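Local atomic coordinates of hydrolase, isochorismatase family (Pseudomonas putida KT2440, PDB entry 4H17), a protein that belongs to the isochorismatase family and probably acts as a hydrolase, built on a Rossmann-like alpha/beta fold. Residues Q87-P90 / G91-P94; T152-E155 / D156-A159; L163-D167 / G168-A172; S135-S138 / T139-R143; P17-L21 / S22-L26. All coordinates share one frame; numbering follows the deposited sequence.

The five contacts illustrate how short local motifs punctuate a Rossmann-like fold. Along the chain they run in the order contact 5, contact 1, contact 4, contact 2, contact 3. Contact 5 leads into strand 24-29 and contact 2 bends strand 150-159, both in the parallel six-stranded sheet; their centres lie about 14 Å apart and T152 meets A19 between them. Contact 4 lies on helix 133-146, which precedes strand 150-159, and V137 packs on L153. Contact 1 sits in the loop before strand 99-103. The hairpin of contact 3, about 35 Å from contact 5 between centres, reaches out to the second subunit, which contacts 2 and 4 also touch, K166 of contact 3 pairing with E155 there.

Contact 1 (Q87-P90 / G91-P94); sequences QFIP and GLEP
A type II beta turn from I89 to L92 reverses the chain in the loop between strands 66-71 and 99-103, and the residues flanking it close over one another. L92 N ties the turn to I89 O at 2.9 Å, a fairly straight bond of 158°. G91 fills the third position with a positive phi of 94°, where any side chain would collide with the carbonyl oxygen of P90. E93 then folds back over the turn: bent at chi2 (86°), it brings OE2 to 3.2 Å from G91 N, which meets it from above the carboxylate plane, while OE1 takes a weak bond from the same N-H. A water donates to both F88 O and E93 OE2, bracing the carboxylate from a second direction. F88 and P94 approach from opposite directions. P94 CD sits over one face of the phenyl ring in a CH-pi contact, 3.4 Å from the centroid and displaced toward the rim. With the ring of F88 cut back to an alanine, P94 CD would probably be left without its CH-pi partner and a gap would open beside V100. I89 and L92 lie side by side, CG2 to CD1 4.1 Å, and both press on V49 of helix 45-61, whereas F88 and P94 lean on V100 of strand 99-103.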
loop_
_atom_site.group_PDB
_atom_site.type_symbol
_atom_site.label_atom_id
_atom_site.label_comp_id
_atom_site.label_asym_id
_atom_site.label_seq_id
_atom_site.Cartn_x
_atom_site.Cartn_y
_atom_site.Cartn_z
ATOM N N GLN A 87 -19.396 -12.222 10.926
ATOM C CA GLN A 87 -19.043 -13.601 11.273
ATOM C C GLN A 87 -17.891 -14.097 10.407
ATOM O O GLN A 87 -17.737 -13.654 9.258
ATOM C CB GLN A 87 -20.261 -14.547 11.124
ATOM C CG GLN A 87 -21.363 -14.239 12.143
ATOM C CD GLN A 87 -22.684 -14.869 11.763
ATOM O OE1 GLN A 87 -22.766 -15.629 10.817
ATOM N NE2 GLN A 87 -23.731 -14.525 12.487
ATOM N N PHE A 88 -17.134 -15.066 10.919
ATOM C CA PHE A 88 -16.216 -15.794 10.076
ATOM C C PHE A 88 -16.896 -16.515 8.933
ATOM O O PHE A 88 -17.997 -17.118 9.089
ATOM C CB PHE A 88 -15.391 -16.796 10.897
ATOM C CG PHE A 88 -14.412 -16.156 11.806
ATOM C CD1 PHE A 88 -13.238 -15.630 11.269
ATOM C CD2 PHE A 88 -14.641 -16.084 13.174
ATOM C CE1 PHE A 88 -12.315 -15.025 12.092
ATOM C CE2 PHE A 88 -13.706 -15.490 14.010
ATOM C CZ PHE A 88 -12.558 -14.970 13.450
ATOM N N ILE A 89 -16.229 -16.531 7.786
ATOM C CA ILE A 89 -16.635 -17.367 6.666
ATOM C C ILE A 89 -16.640 -18.858 7.062
ATOM O O ILE A 89 -15.734 -19.354 7.678
ATOM C CB ILE A 89 -15.656 -17.183 5.485
ATOM C CG1 ILE A 89 -15.808 -15.778 4.927
ATOM C CG2 ILE A 89 -15.829 -18.254 4.393
ATOM C CD1 ILE A 89 -14.715 -15.393 3.954
ATOM N N PRO A 90 -17.715 -19.574 6.738
ATOM C CA PRO A 90 -17.765 -20.977 7.150
ATOM C C PRO A 90 -16.529 -21.784 6.759
ATOM O O PRO A 90 -16.048 -21.700 5.590
ATOM C CB PRO A 90 -19.027 -21.492 6.457
ATOM C CG PRO A 90 -19.867 -20.256 6.303
ATOM C CD PRO A 90 -18.900 -19.172 5.972
ATOM N N GLY A 91 -15.993 -22.483 7.755
ATOM C CA GLY A 91 -14.804 -23.282 7.620
ATOM C C GLY A 91 -13.524 -22.567 8.014
ATOM O O GLY A 91 -12.482 -23.218 8.172
ATOM N N LEU A 92 -13.596 -21.242 8.158
ATOM C CA LEU A 92 -12.428 -20.452 8.458
ATOM C C LEU A 92 -12.468 -19.917 9.887
ATOM O O LEU A 92 -11.759 -18.949 10.223
ATOM C CB LEU A 92 -12.252 -19.326 7.424
ATOM C CG LEU A 92 -12.178 -19.748 5.954
ATOM C CD1 LEU A 92 -11.821 -18.562 5.072
ATOM C CD2 LEU A 92 -11.184 -20.885 5.763
ATOM N N GLU A 93 -13.314 -20.528 10.719
ATOM C CA GLU A 93 -13.402 -20.173 12.124
ATOM C C GLU A 93 -12.110 -20.531 12.897
ATOM O O GLU A 93 -11.500 -21.575 12.642
ATOM C CB GLU A 93 -14.585 -20.861 12.814
ATOM C CG GLU A 93 -15.925 -20.700 12.099
ATOM C CD GLU A 93 -16.211 -21.722 11.011
ATOM O OE1 GLU A 93 -15.338 -22.546 10.665
ATOM O OE2 GLU A 93 -17.354 -21.687 10.498
ATOM N N PRO A 94 -11.744 -19.712 13.901
ATOM C CA PRO A 94 -10.640 -20.068 14.805
ATOM C C PRO A 94 -10.949 -21.259 15.685
ATOM O O PRO A 94 -12.144 -21.543 15.984
ATOM C CB PRO A 94 -10.482 -18.864 15.694
ATOM C CG PRO A 94 -11.139 -17.737 15.002
ATOM C CD PRO A 94 -12.220 -18.341 14.137
HETATM O O HOH W 1 -18.783 -19.275 10.684
#

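Contact 2 (T152-E155 / D156-A159); sequences TLVE and DASA
V154 touches A157 and D156 where strand 150-159 turns a corner, and its side chain shows how a single valine can span such a bend. Its CB stands 3.9 Å from A157 CB. One step further, CG1 lies anti to the backbone N (chi1 -174°), which swings it forward over the turn; there it meets A157 CB at 3.6 Å and, from another direction, D156 OD1 at 3.5 Å. Beyond the two segments V154 packs among L55, I127, T193 and L196. The carboxylate that CG1 brushes is held from outside, since D156 OD1 is hydrogen-bonded to T193 OG1.

The bend itself is a type I beta turn from V154 to A157, set within the strand that completes the beta-alpha-beta unit of strand 125-131, helix 133-146 and strand 150-159. A157 N donates to V154 O over 3.1 Å, closing the turn. S158 follows closely, with its CB 3.7 Å from the same V154 O. At the two central positions, E155 and D156 both place CG between their own backbone N and carbonyl carbon, and E155 CG consequently comes to 3.3 Å from D156 N. Beyond CG the E155 chain runs extended, and its carboxylate stays apart from that of D156, with E155 OE2 and D156 OD1 6.2 Å from each other. Outside the turn, E155 packs against K166 of the second subunit, and its carbonyl oxygen accepts a bond from H176 of helix 172-186.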
loop_
_atom_site.group_PDB
_atom_site.type_symbol
_atom_site.label_atom_id
_atom_site.label_comp_id
_atom_site.label_asym_id
_atom_site.label_seq_id
_atom_site.Cartn_x
_atom_site.Cartn_y
_atom_site.Cartn_z
ATOM N N THR A 152 5.414 -13.483 3.183
ATOM C CA THR A 152 5.098 -14.289 2.018
ATOM C C THR A 152 3.580 -14.212 1.865
ATOM O O THR A 152 2.835 -14.660 2.757
ATOM C CB THR A 152 5.541 -15.744 2.169
ATOM O OG1 THR A 152 6.972 -15.774 2.265
ATOM C CG2 THR A 152 5.085 -16.548 0.986
ATOM N N LEU A 153 3.145 -13.607 0.769
ATOM C CA LEU A 153 1.730 -13.341 0.544
ATOM C C LEU A 153 1.180 -14.397 -0.366
ATOM O O LEU A 153 1.711 -14.629 -1.455
ATOM C CB LEU A 153 1.583 -11.955 -0.092
ATOM C CG LEU A 153 0.205 -11.470 -0.495
ATOM C CD1 LEU A 153 -0.823 -11.483 0.603
ATOM C CD2 LEU A 153 0.351 -10.073 -1.061
ATOM N N VAL A 154 0.084 -15.022 0.031
ATOM C CA VAL A 154 -0.411 -16.191 -0.709
ATOM C C VAL A 154 -1.442 -15.705 -1.713
ATOM O O VAL A 154 -2.577 -15.396 -1.357
ATOM C CB VAL A 154 -1.019 -17.253 0.206
ATOM C CG1 VAL A 154 -1.383 -18.501 -0.579
ATOM C CG2 VAL A 154 -0.059 -17.563 1.330
ATOM N N GLU A 155 -1.023 -15.601 -2.977
ATOM C CA GLU A 155 -1.783 -14.812 -3.954
ATOM C C GLU A 155 -3.137 -15.433 -4.310
ATOM O O GLU A 155 -4.084 -14.733 -4.660
ATOM C CB GLU A 155 -0.971 -14.611 -5.240
ATOM C CG GLU A 155 -0.537 -15.911 -5.876
ATOM C CD GLU A 155 0.516 -15.700 -6.938
ATOM O OE1 GLU A 155 0.414 -14.679 -7.666
ATOM O OE2 GLU A 155 1.432 -16.552 -7.031
ATOM N N ASP A 156 -3.225 -16.750 -4.202
ATOM C CA ASP A 156 -4.469 -17.478 -4.508
ATOM C C ASP A 156 -5.306 -17.819 -3.265
ATOM O O ASP A 156 -6.329 -18.484 -3.338
ATOM C CB ASP A 156 -4.196 -18.696 -5.416
ATOM C CG ASP A 156 -3.266 -19.714 -4.787
ATOM O OD1 ASP A 156 -2.833 -19.546 -3.635
ATOM O OD2 ASP A 156 -2.959 -20.711 -5.483
ATOM N N ALA A 157 -4.910 -17.214 -2.153
ATOM C CA ALA A 157 -5.642 -17.276 -0.877
ATOM C C ALA A 157 -6.011 -15.848 -0.453
ATOM O O ALA A 157 -6.138 -15.535 0.747
ATOM C CB ALA A 157 -4.813 -17.944 0.174
ATOM N N SER A 158 -6.160 -14.994 -1.444
ATOM C CA SER A 158 -6.484 -13.575 -1.239
ATOM C C SER A 158 -7.342 -13.152 -2.421
ATOM O O SER A 158 -7.309 -13.784 -3.503
ATOM C CB SER A 158 -5.198 -12.764 -1.092
ATOM O OG SER A 158 -5.463 -11.343 -0.965
ATOM N N ALA A 159 -8.125 -12.093 -2.255
ATOM C CA ALA A 159 -9.003 -11.638 -3.288
ATOM C C ALA A 159 -9.351 -10.195 -3.133
ATOM O O ALA A 159 -9.155 -9.588 -2.072
ATOM C CB ALA A 159 -10.281 -12.475 -3.317
#

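Contact 3 (L163-D167 / G168-A172); sequences LAFKD and GVIPA
L163 and I170 exchange both of their backbone hydrogen bonds, the pattern of an antiparallel hydrogen-bonded pair. I170 N donates to L163 O at 2.8 Å, almost straight at 173°, and L163 N returns a bond to I170 O at 3.0 Å. L163 O has a further, softer partner in V169 CA, a CA-H...O contact of 3.5 Å. Nearer the turn, F165 N reaches G168 O at 3.1 Å, and A164 CA adds a CA-H...O contact to the same oxygen at 3.4 Å. The reciprocal bond, G168 N to F165 O, is weak.

These bonds build a two-stranded beta hairpin, 163-165 with 168-170, closed by a type II' turn from F165 to G168; K166 takes its first central position with a positive phi of 56°. On the face shared with L163, F165 CB rests on I170 CD1 at 3.7 Å. L163 and I170 both also touch I175 of helix 172-186, whose first residue, A172, gives its N-H to D162 OD1. The far end of K166 is claimed by the other chain, its NZ forming a salt bridge with E155 OE2 of the second subunit.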
loop_
_atom_site.group_PDB
_atom_site.type_symbol
_atom_site.label_atom_id
_atom_site.label_comp_id
_atom_site.label_asym_id
_atom_site.label_seq_id
_atom_site.Cartn_x
_atom_site.Cartn_y
_atom_site.Cartn_z
ATOM N N LEU A 163 -12.997 -2.499 -9.142
ATOM C CA LEU A 163 -12.939 -1.104 -8.662
ATOM C C LEU A 163 -13.198 -0.061 -9.715
ATOM O O LEU A 163 -12.932 -0.272 -10.918
ATOM C CB LEU A 163 -11.590 -0.775 -8.023
ATOM C CG LEU A 163 -11.161 -1.628 -6.838
ATOM C CD1 LEU A 163 -9.749 -1.268 -6.412
ATOM C CD2 LEU A 163 -12.134 -1.529 -5.709
ATOM N N ALA A 164 -13.794 1.045 -9.276
ATOM C CA ALA A 164 -13.965 2.200 -10.121
ATOM C C ALA A 164 -12.654 2.880 -10.446
ATOM O O ALA A 164 -11.829 3.073 -9.591
ATOM C CB ALA A 164 -14.903 3.198 -9.483
ATOM N N PHE A 165 -12.517 3.275 -11.698
ATOM C CA PHE A 165 -11.534 4.263 -12.121
ATOM C C PHE A 165 -12.323 5.306 -12.928
ATOM O O PHE A 165 -12.749 5.089 -14.094
ATOM C CB PHE A 165 -10.394 3.626 -12.927
ATOM C CG PHE A 165 -9.393 4.605 -13.354
ATOM C CD1 PHE A 165 -8.503 5.100 -12.422
ATOM C CD2 PHE A 165 -9.416 5.133 -14.627
ATOM C CE1 PHE A 165 -7.613 6.090 -12.766
ATOM C CE2 PHE A 165 -8.523 6.137 -14.973
ATOM C CZ PHE A 165 -7.622 6.607 -14.030
ATOM N N LYS A 166 -12.605 6.425 -12.284
ATOM C CA LYS A 166 -13.451 7.462 -12.869
ATOM C C LYS A 166 -14.804 6.863 -13.259
ATOM O O LYS A 166 -15.360 6.103 -12.480
ATOM C CB LYS A 166 -12.723 8.213 -13.987
ATOM C CG LYS A 166 -11.408 8.769 -13.468
ATOM C CD LYS A 166 -10.659 9.604 -14.484
ATOM C CE LYS A 166 -9.229 9.955 -14.029
ATOM N NZ LYS A 166 -9.190 11.175 -13.164
ATOM N N ASP A 167 -15.317 7.098 -14.467
ATOM C CA ASP A 167 -16.627 6.497 -14.817
ATOM C C ASP A 167 -16.459 5.202 -15.575
ATOM O O ASP A 167 -17.137 4.980 -16.564
ATOM C CB ASP A 167 -17.455 7.483 -15.630
ATOM C CG ASP A 167 -18.936 7.176 -15.618
ATOM O OD1 ASP A 167 -19.446 6.391 -14.760
ATOM O OD2 ASP A 167 -19.604 7.776 -16.484
ATOM N N GLY A 168 -15.536 4.363 -15.121
ATOM C CA GLY A 168 -15.231 3.090 -15.736
ATOM C C GLY A 168 -14.918 2.093 -14.647
ATOM O O GLY A 168 -14.886 2.431 -13.434
ATOM N N VAL A 169 -14.616 0.864 -15.061
ATOM C CA VAL A 169 -14.380 -0.210 -14.111
ATOM C C VAL A 169 -13.143 -1.044 -14.436
ATOM O O VAL A 169 -12.887 -1.385 -15.586
ATOM C CB VAL A 169 -15.591 -1.152 -14.050
ATOM C CG1 VAL A 169 -15.392 -2.177 -12.952
ATOM C CG2 VAL A 169 -16.874 -0.371 -13.830
ATOM N N ILE A 170 -12.340 -1.299 -13.422
ATOM C CA ILE A 170 -11.195 -2.199 -13.562
ATOM C C ILE A 170 -11.578 -3.531 -12.907
ATOM O O ILE A 170 -11.916 -3.580 -11.707
ATOM C CB ILE A 170 -9.923 -1.652 -12.920
ATOM C CG1 ILE A 170 -9.531 -0.287 -13.525
ATOM C CG2 ILE A 170 -8.785 -2.668 -13.095
ATOM C CD1 ILE A 170 -8.444 0.480 -12.826
ATOM N N PRO A 171 -11.558 -4.613 -13.681
ATOM C CA PRO A 171 -11.873 -5.886 -13.048
ATOM C C PRO A 171 -11.008 -6.248 -11.874
ATOM O O PRO A 171 -9.777 -6.035 -11.856
ATOM C CB PRO A 171 -11.682 -6.920 -14.158
ATOM C CG PRO A 171 -11.748 -6.154 -15.407
ATOM C CD PRO A 171 -11.383 -4.738 -15.141
ATOM N N ALA A 172 -11.622 -7.014 -10.983
ATOM C CA ALA A 172 -10.971 -7.553 -9.815
ATOM C C ALA A 172 -9.665 -8.278 -10.161
ATOM O O ALA A 172 -8.673 -8.047 -9.497
ATOM C CB ALA A 172 -11.930 -8.480 -9.088
#

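Contact 4 (S135-S138 / T139-R143); sequences SSVS and TTVRR. With SO4 (sulfate ion), chain C; SO4 (sulfate ion), chain D; SO4 (sulfate ion), chain I.
S138 and R142, one helical turn apart, form the tight side of helix 133-146. R142 NE donates to S138 OG at 2.9 Å, nearly straight at 174°, with the hydroxyl at the edge of the guanidinium and in its plane. S138 OG is also hydrogen-bonded to E179 OE2, which R142 NH2 meets in a salt bridge, while NH1 bonds T139 of the second subunit. Replacing R142 by an alanine would probably leave E179 without its salt-bridge partner and S138 OG without the NE donor, and cost a bond across the dimer interface. T139 and T140 each turn OG1 back beside the backbone N: T139 OG1 grips S135 O at 2.7 Å and T140 OG1 grips S136 O at 2.8 Å.

R143, partly exposed, instead bends at chi2 toward two sulfates: NE and NH2 hold one, NH1 and NH2 the other. A third sulfate, at the buried start of the segment, is held by S135 OG, S136 OG, S136 N, M132 N, Y35 and H71. K103 bonds S136 OG and D30 does so weakly, consistent with the Asp-Lys-Cys site of cysteine-dependent isochorismatase relatives, with S136 probably at the cysteine's position.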
loop_
_atom_site.group_PDB
_atom_site.type_symbol
_atom_site.label_atom_id
_atom_site.label_comp_id
_atom_site.label_asym_id
_atom_site.label_seq_id
_atom_site.Cartn_x
_atom_site.Cartn_y
_atom_site.Cartn_z
ATOM N N SER A 135 -6.262 -3.477 0.008
ATOM C CA SER A 135 -6.602 -2.581 1.118
ATOM C C SER A 135 -5.994 -3.086 2.437
ATOM O O SER A 135 -4.835 -2.823 2.695
ATOM C CB SER A 135 -8.118 -2.330 1.174
ATOM O OG SER A 135 -8.455 -1.520 2.274
ATOM N N SER A 136 -6.693 -3.931 3.213
ATOM C CA SER A 136 -6.101 -4.396 4.489
ATOM C C SER A 136 -4.846 -5.288 4.319
ATOM O O SER A 136 -3.917 -5.206 5.110
ATOM C CB SER A 136 -7.101 -5.138 5.413
ATOM O OG SER A 136 -8.012 -4.238 6.025
ATOM N N VAL A 137 -4.802 -6.085 3.260
ATOM C CA VAL A 137 -3.687 -7.016 3.072
ATOM C C VAL A 137 -2.432 -6.214 2.682
ATOM O O VAL A 137 -1.423 -6.261 3.381
ATOM C CB VAL A 137 -4.012 -8.088 2.021
ATOM C CG1 VAL A 137 -2.812 -8.949 1.755
ATOM C CG2 VAL A 137 -5.160 -8.992 2.474
ATOM N N SER A 138 -2.568 -5.444 1.596
ATOM C CA SER A 138 -1.481 -4.582 1.129
ATOM C C SER A 138 -0.966 -3.688 2.246
ATOM O O SER A 138 0.275 -3.600 2.484
ATOM C CB SER A 138 -1.943 -3.733 -0.062
ATOM O OG SER A 138 -0.846 -2.942 -0.492
ATOM N N THR A 139 -1.877 -3.068 2.991
ATOM C CA THR A 139 -1.470 -2.132 4.038
ATOM C C THR A 139 -0.729 -2.855 5.158
ATOM O O THR A 139 0.326 -2.396 5.608
ATOM C CB THR A 139 -2.643 -1.380 4.598
ATOM O OG1 THR A 139 -3.351 -0.759 3.543
ATOM C CG2 THR A 139 -2.180 -0.353 5.616
ATOM N N THR A 140 -1.251 -4.015 5.575
ATOM C CA THR A 140 -0.647 -4.757 6.677
ATOM C C THR A 140 0.739 -5.316 6.305
ATOM O O THR A 140 1.654 -5.217 7.088
ATOM C CB THR A 140 -1.630 -5.828 7.202
ATOM O OG1 THR A 140 -2.793 -5.152 7.714
ATOM C CG2 THR A 140 -0.967 -6.646 8.273
ATOM N N VAL A 141 0.867 -5.779 5.070
ATOM C CA VAL A 141 2.127 -6.323 4.587
ATOM C C VAL A 141 3.126 -5.190 4.543
ATOM O O VAL A 141 4.275 -5.347 4.933
ATOM C CB VAL A 141 1.937 -6.976 3.212
ATOM C CG1 VAL A 141 3.262 -7.290 2.520
ATOM C CG2 VAL A 141 1.138 -8.271 3.374
ATOM N N ARG A 142 2.704 -4.044 4.037
ATOM C CA ARG A 142 3.627 -2.894 3.992
ATOM C C ARG A 142 4.105 -2.506 5.397
ATOM O O ARG A 142 5.302 -2.299 5.606
ATOM C CB ARG A 142 2.974 -1.694 3.310
ATOM C CG ARG A 142 2.660 -1.909 1.806
ATOM C CD ARG A 142 1.743 -0.847 1.241
ATOM N NE ARG A 142 1.337 -1.094 -0.153
ATOM C CZ ARG A 142 1.952 -0.583 -1.220
ATOM N NH1 ARG A 142 2.977 0.236 -1.090
ATOM N NH2 ARG A 142 1.500 -0.867 -2.448
ATOM N N ARG A 143 3.186 -2.448 6.348
ATOM C CA ARG A 143 3.545 -2.093 7.713
ATOM C C ARG A 143 4.514 -3.105 8.346
ATOM O O ARG A 143 5.432 -2.743 9.096
ATOM C CB ARG A 143 2.300 -1.894 8.577
ATOM C CG ARG A 143 2.605 -1.284 9.942
ATOM C CD ARG A 143 3.325 0.028 9.842
ATOM N NE ARG A 143 3.504 0.635 11.154
ATOM C CZ ARG A 143 4.493 1.471 11.448
ATOM N NH1 ARG A 143 5.355 1.808 10.504
ATOM N NH2 ARG A 143 4.605 1.988 12.687
HETATM S S SO4 C . -10.571 -4.161 3.614
HETATM O O1 SO4 C . -10.372 -4.410 5.058
HETATM O O2 SO4 C . -9.459 -4.654 2.841
HETATM O O3 SO4 C . -10.627 -2.692 3.427
HETATM O O4 SO4 C . -11.868 -4.666 3.127
HETATM S S SO4 D . 1.255 1.001 14.196
HETATM O O1 SO4 D . 0.227 2.045 14.056
HETATM O O2 SO4 D . 1.320 0.318 12.913
HETATM O O3 SO4 D . 0.821 0.062 15.244
HETATM O O4 SO4 D . 2.577 1.639 14.519
HETATM S S SO4 I . 6.092 5.124 11.586
HETATM O O1 SO4 I . 5.456 4.850 12.909
HETATM O O2 SO4 I . 7.054 4.034 11.252
HETATM O O3 SO4 I . 6.972 6.330 11.744
HETATM O O4 SO4 I . 5.133 5.399 10.492
#

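Contact 5 (P17-L21 / S22-L26); sequences PPAKL and SHASL
K20 and H23 meet across a tight turn in which H23 N donates to K20 O at 2.9 Å. The next residue repeats the step, A24 N reaching L21 O at 3.1 Å, so two successive i to i+3 bonds form a short 3-10 turn at L21 and S22. Side chains add to this first shell. K20 CB lies 3.8 Å from S22 OG and 4.0 Å from H23 CD2, so the aliphatic root of the lysine sits against both. S22 OG stands 3.5 Å above the plane of the H23 imidazole ring, over its centre; chi1 of 62°, which puts OG between the backbone N and the carbonyl carbon, aims it there. On the buried side A24 CB approaches K20 O at 3.4 Å, and A19 CB faces A24 CB at 4.3 Å.

The next shell fixes this turn at the start of strand 24-29. A19, L21 and A24 all rest on I127 of the neighbouring strand 125-131, and L21 also reaches A58 of helix 45-61. A19 N is bonded to T152 OG1, while R64 takes A24 O.

The turn is thus two-sided in its chemistry. Its own N-H groups pair the carbonyls of K20 and L21, while the alanines and the leucine face I127 of the sheet, the leucine reaching A58 of the covering helix as well, and the polar K20, S22 and H23 lie exposed.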
loop_
_atom_site.group_PDB
_atom_site.type_symbol
_atom_site.label_atom_id
_atom_site.label_comp_id
_atom_site.label_asym_id
_atom_site.label_seq_id
_atom_site.Cartn_x
_atom_site.Cartn_y
_atom_site.Cartn_z
ATOM N N PRO A 17 14.261 -15.569 0.681
ATOM C CA PRO A 17 13.460 -16.712 0.256
ATOM C C PRO A 17 12.008 -16.686 0.751
ATOM O O PRO A 17 11.722 -16.083 1.781
ATOM C CB PRO A 17 14.164 -17.912 0.890
ATOM C CG PRO A 17 15.459 -17.410 1.402
ATOM C CD PRO A 17 15.302 -15.946 1.647
ATOM N N PRO A 18 11.108 -17.369 0.034
ATOM C CA PRO A 18 9.767 -17.508 0.586
ATOM C C PRO A 18 9.758 -18.260 1.896
ATOM O O PRO A 18 10.642 -19.078 2.184
ATOM C CB PRO A 18 8.990 -18.253 -0.489
ATOM C CG PRO A 18 10.028 -18.829 -1.409
ATOM C CD PRO A 18 11.182 -17.890 -1.340
ATOM N N ALA A 19 8.719 -17.999 2.682
ATOM C CA ALA A 19 8.610 -18.587 4.019
ATOM C C ALA A 19 8.425 -20.075 3.894
ATOM O O ALA A 19 7.803 -20.555 2.940
ATOM C CB ALA A 19 7.408 -18.020 4.758
ATOM N N LYS A 20 8.946 -20.804 4.869
ATOM C CA LYS A 20 8.597 -22.213 5.035
ATOM C C LYS A 20 7.573 -22.191 6.152
ATOM O O LYS A 20 7.818 -21.585 7.195
ATOM C CB LYS A 20 9.814 -23.058 5.441
ATOM C CG LYS A 20 10.892 -23.262 4.380
ATOM C CD LYS A 20 10.412 -24.111 3.214
ATOM C CE LYS A 20 11.460 -25.128 2.803
ATOM N NZ LYS A 20 12.715 -24.432 2.415
ATOM N N LEU A 21 6.435 -22.850 5.941
ATOM C CA LEU A 21 5.377 -22.919 6.960
ATOM C C LEU A 21 5.947 -23.353 8.326
ATOM O O LEU A 21 5.554 -22.841 9.368
ATOM C CB LEU A 21 4.255 -23.852 6.511
ATOM C CG LEU A 21 3.073 -23.981 7.462
ATOM C CD1 LEU A 21 2.509 -22.595 7.809
ATOM C CD2 LEU A 21 2.004 -24.883 6.859
ATOM N N SER A 22 6.914 -24.274 8.299
ATOM C CA SER A 22 7.527 -24.827 9.491
ATOM C C SER A 22 8.269 -23.809 10.336
ATOM O O SER A 22 8.499 -24.059 11.532
ATOM C CB SER A 22 8.476 -25.967 9.108
ATOM O OG SER A 22 9.546 -25.534 8.291
ATOM N N HIS A 23 8.632 -22.668 9.757
ATOM C CA HIS A 23 9.301 -21.606 10.511
ATOM C C HIS A 23 8.502 -20.305 10.538
ATOM O O HIS A 23 9.029 -19.251 10.904
ATOM C CB HIS A 23 10.673 -21.346 9.907
ATOM C CG HIS A 23 11.511 -22.570 9.765
ATOM N ND1 HIS A 23 11.758 -23.430 10.812
ATOM C CD2 HIS A 23 12.158 -23.086 8.691
ATOM C CE1 HIS A 23 12.522 -24.425 10.390
ATOM N NE2 HIS A 23 12.784 -24.234 9.109
ATOM N N ALA A 24 7.214 -20.386 10.236
ATOM C CA ALA A 24 6.419 -19.170 10.044
ATOM C C ALA A 24 5.269 -19.038 11.025
ATOM O O ALA A 24 4.894 -19.994 11.655
ATOM C CB ALA A 24 5.882 -19.129 8.621
ATOM N N SER A 25 4.755 -17.815 11.118
ATOM C CA SER A 25 3.443 -17.522 11.738
ATOM C C SER A 25 2.452 -17.265 10.588
ATOM O O SER A 25 2.783 -16.566 9.619
ATOM C CB SER A 25 3.484 -16.292 12.608
ATOM O OG SER A 25 4.377 -16.368 13.739
ATOM N N LEU A 26 1.238 -17.821 10.686
ATOM C CA LEU A 26 0.206 -17.676 9.638
ATOM C C LEU A 26 -0.796 -16.611 10.085
ATOM O O LEU A 26 -1.270 -16.636 11.225
ATOM C CB LEU A 26 -0.561 -18.965 9.409
ATOM C CG LEU A 26 -1.762 -18.928 8.445
ATOM C CD1 LEU A 26 -1.362 -18.584 7.016
ATOM C CD2 LEU A 26 -2.477 -20.259 8.481
#